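Local atomic coordinates of threonine--tRNA ligase catalytic subunit (Aeropyrum pernix, PDB entry 3A32), a protein that probably catalyses, with zinc as cofactor, the two-step attachment of threonine to tRNA(Thr), activating the amino acid with ATP before transferring it to the tRNA acceptor end. Residues A[172-175]-A[176-180]; A[382-385]-A[386-390]. All coordinates share one frame; numbering follows the deposited sequence. Where two conformers were deposited one is given.

Contact 1. Residues A[172-175]-A[176-180]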
# COMPACT_ATOMS: atom_id res chain seq x y z
N GLY A 172 8.93 32.46 5.27
CA GLY A 172 9.84 32.29 6.43
C GLY A 172 10.48 30.91 6.65
O GLY A 172 11.47 30.78 7.40
N ARG A 173 9.92 29.89 6.00
CA ARG A 173 10.30 28.52 6.26
C ARG A 173 10.81 27.81 4.97
O ARG A 173 11.22 26.66 5.01
CB ARG A 173 9.08 27.80 6.88
CG ARG A 173 8.76 28.14 8.41
CD ARG A 173 9.74 27.45 9.43
NE ARG A 173 10.36 26.21 8.90
CZ ARG A 173 9.94 24.95 9.13
NH1 ARG A 173 8.90 24.72 9.94
NH2 ARG A 173 10.57 23.90 8.56
N VAL A 174 10.80 28.51 3.83
CA VAL A 174 10.95 27.84 2.53
C VAL A 174 12.37 27.25 2.35
O VAL A 174 12.51 26.10 1.87
CB VAL A 174 10.48 28.71 1.29
CG1 VAL A 174 11.32 29.99 1.12
CG2 VAL A 174 10.48 27.87 -0.03
N ILE A 175 13.39 27.99 2.78
CA ILE A 175 14.77 27.50 2.69
C ILE A 175 14.95 26.17 3.48
O ILE A 175 15.55 25.19 2.98
CB ILE A 175 15.82 28.59 3.13
CG1 ILE A 175 15.83 29.79 2.14
CG2 ILE A 175 17.21 27.98 3.34
CD1 ILE A 175 16.59 31.07 2.65
N ASP A 176 14.39 26.14 4.69
CA ASP A 176 14.45 24.95 5.54
C ASP A 176 13.74 23.74 4.91
O ASP A 176 14.19 22.59 5.05
CB ASP A 176 13.78 25.24 6.89
CG ASP A 176 14.68 26.07 7.89
OD1 ASP A 176 15.88 26.29 7.69
OD2 ASP A 176 14.13 26.53 8.90
N VAL A 177 12.58 23.99 4.29
CA VAL A 177 11.82 22.96 3.63
C VAL A 177 12.62 22.35 2.48
O VAL A 177 12.71 21.12 2.37
CB VAL A 177 10.46 23.53 3.16
CG1 VAL A 177 9.92 22.73 1.99
CG2 VAL A 177 9.43 23.58 4.35
N VAL A 178 13.23 23.21 1.66
CA VAL A 178 14.08 22.77 0.55
C VAL A 178 15.23 21.91 1.04
O VAL A 178 15.53 20.83 0.46
CB VAL A 178 14.58 23.97 -0.38
CG1 VAL A 178 15.50 23.44 -1.53
CG2 VAL A 178 13.41 24.66 -1.00
N TYR A 179 15.90 22.40 2.09
CA TYR A 179 17.02 21.71 2.68
C TYR A 179 16.57 20.35 3.24
O TYR A 179 17.23 19.34 3.00
CB TYR A 179 17.67 22.59 3.76
CG TYR A 179 18.87 21.93 4.38
CD1 TYR A 179 20.12 21.93 3.72
CD2 TYR A 179 18.76 21.28 5.60
CE1 TYR A 179 21.22 21.28 4.29
CE2 TYR A 179 19.84 20.66 6.18
CZ TYR A 179 21.05 20.67 5.53
OH TYR A 179 22.08 20.01 6.15
N ASP A 180 15.47 20.33 3.98
CA ASP A 180 14.94 19.13 4.58
C ASP A 180 14.61 18.05 3.57
O ASP A 180 14.81 16.85 3.87
CB ASP A 180 13.68 19.45 5.40
CG ASP A 180 14.00 20.20 6.74
OD1 ASP A 180 15.18 20.34 7.12
OD2 ASP A 180 13.05 20.64 7.42
O HOH W 1 13.65 28.81 6.08
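Y179 N donates to I175 O over 2.9 Å, the shortest of three i to i+4 hydrogen bonds that set the first turns of alpha-helix 174-191, a helix packed on the largely antiparallel sheet of the class II synthetase catalytic core. The other two are V177 N to R173 O (3.1 Å) and V178 N to V174 O (3.0 Å). R173, in the N-cap position just before the helix, offers the carbonyl that takes the first of them.

The turn also shows how water can serve a helix start. For the amide of D176 the carbonyl four residues back belongs to G172, ahead of the helix, and a water bridges the two: it accepts from D176 N at 3.1 Å and donates to G172 O at 3.2 Å.

Beside it, the R173 side chain bends forward along the helix. CG is anti to the carbonyl carbon (chi1 -75°), and further bends at chi2 and chi3 bring the guanidinium edge to D176 CB, which lies in its plane 3.9 Å from R173 NH2. The ion pair itself is loose: the two side chains cross at about a right angle, their planar groups are 55° apart, and R173 NE reaches D176 OD2 only in a long salt bridge of 3.8 Å. The negative charge of D176 near the helix start probably interacts favourably with the helix dipole.

The valines face the sheet. V174 and V177 pack on V169 of strand 159-170, V178 meets I281 and F283 of strand 273-284, and I175 leans on helix 222-243. Along the helix, V178 CG2 sits 3.3 Å from V174 O.

Contact 2. Residues A[382-385]-A[386-390]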
# COMPACT_ATOMS: atom_id res chain seq x y z
N THR A 382 28.21 -33.03 -4.07
CA THR A 382 28.68 -32.88 -5.47
C THR A 382 27.90 -31.84 -6.29
O THR A 382 28.50 -31.16 -7.13
CB THR A 382 28.71 -34.21 -6.19
OG1 THR A 382 27.38 -34.71 -6.30
CG2 THR A 382 29.54 -35.20 -5.37
N GLY A 383 26.59 -31.70 -6.04
CA GLY A 383 25.75 -30.69 -6.69
C GLY A 383 25.98 -29.24 -6.22
O GLY A 383 25.69 -28.30 -6.97
N LEU A 384 26.55 -29.04 -5.02
CA LEU A 384 26.57 -27.72 -4.36
C LEU A 384 27.06 -26.59 -5.25
O LEU A 384 26.42 -25.57 -5.38
CB LEU A 384 27.36 -27.72 -3.03
CG LEU A 384 27.16 -26.44 -2.20
CD1 LEU A 384 25.71 -26.22 -1.74
CD2 LEU A 384 28.15 -26.39 -1.05
N SER A 385 28.21 -26.80 -5.86
CA SER A 385 28.89 -25.74 -6.58
C SER A 385 28.06 -25.22 -7.74
O SER A 385 27.98 -24.02 -7.93
CB SER A 385 30.24 -26.25 -7.07
OG SER A 385 30.82 -25.34 -7.98
N SER A 386 27.41 -26.10 -8.48
CA SER A 386 26.52 -25.70 -9.58
C SER A 386 25.17 -25.17 -9.09
O SER A 386 24.57 -24.33 -9.75
CB SER A 386 26.30 -26.85 -10.56
OG SER A 386 24.96 -26.85 -11.06
N ASP A 387 24.67 -25.70 -7.96
CA ASP A 387 23.42 -25.20 -7.37
C ASP A 387 23.58 -23.72 -6.92
O ASP A 387 22.71 -22.89 -7.19
CB ASP A 387 22.98 -26.06 -6.19
CG ASP A 387 22.33 -27.39 -6.61
OD1 ASP A 387 21.98 -27.61 -7.78
OD2 ASP A 387 22.17 -28.26 -5.75
N VAL A 388 24.70 -23.45 -6.24
CA VAL A 388 25.01 -22.12 -5.71
C VAL A 388 25.16 -21.14 -6.85
O VAL A 388 24.61 -20.05 -6.77
CB VAL A 388 26.28 -22.12 -4.79
CG1 VAL A 388 26.74 -20.71 -4.49
CG2 VAL A 388 25.98 -22.86 -3.50
N ARG A 389 25.89 -21.53 -7.89
CA ARG A 389 26.09 -20.72 -9.07
C ARG A 389 24.75 -20.34 -9.73
O ARG A 389 24.56 -19.18 -10.06
CB ARG A 389 27.09 -21.42 -10.03
CG ARG A 389 26.69 -21.50 -11.51
CD ARG A 389 27.57 -20.73 -12.53
NE ARG A 389 26.75 -19.89 -13.44
CZ ARG A 389 27.20 -19.25 -14.53
NH1 ARG A 389 28.47 -19.36 -14.93
NH2 ARG A 389 26.34 -18.51 -15.24
N HIS A 390 23.82 -21.29 -9.88
CA HIS A 390 22.48 -20.99 -10.35
C HIS A 390 21.72 -20.00 -9.46
O HIS A 390 21.10 -19.03 -9.95
CB HIS A 390 21.67 -22.27 -10.56
CG HIS A 390 22.22 -23.15 -11.63
ND1 HIS A 390 22.51 -24.48 -11.42
CD2 HIS A 390 22.57 -22.89 -12.92
CE1 HIS A 390 22.98 -25.01 -12.53
NE2 HIS A 390 23.04 -24.07 -13.46
O HOH W 2 28.30 -29.05 -8.74
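L384 holds CG anti to its backbone N (chi1 -168°), with chi2 at 62° placing CD1, and V388 holds CG2 anti to its carbonyl carbon; these torsions bring L384 CD1 and V388 CG2 together on a face of helix 384-393, in the alpha/beta anticodon-binding domain, that the two residues share by their spacing. One turn apart, they cross at a slant, L384 CD1 lying 3.8 Å from V388 CG2. Both also touch F402 of strand 399-403, and L384 reaches I344 and V346 of strand 341-347, so this apolar face seats the helix on the sheet.

Beneath the side chains, D387 N donates to G383 O and V388 N to L384 O (2.9 Å), while R389 N to S385 O, at 3.3 Å, is the longest of the three.

The D387 carboxylate lies back toward the start of the turn, with CG 3.5 Å from G383 O and OD2 4.0 Å from G383 C. Its OD2 is hydrogen-bonded to the OG of S379 at the end of strand 373-380, tying helix to strand, as does the bond from G383 N to S380 OG. Replacing D387 by an alanine would probably leave the S379 hydroxyl without this acceptor and the turn with one polar tie fewer to the strand. On the outer side, a water donates to T382 O at 2.7 Å and accepts from S386 N at 3.1 Å.

Contacts 1 and 2 are worked examples of one principle, the opening turns of an amphipathic helix lying on a sheet, realised in two different domains. They follow each other along the chain on opposite sides of its centre, with centres 54 Å apart and nearest atoms about 39 Å apart, so neither touches the other. In both, a water links a carbonyl just ahead of the helix to the amide four residues later. Contact 1 is the closer of the two to the zinc: the side chain of V177 is about 10 Å from that of the zinc ligand H166 and about 14 Å from the zinc ion, beyond the coordination shell. Contact 2 lies at the surface, away from the metal site.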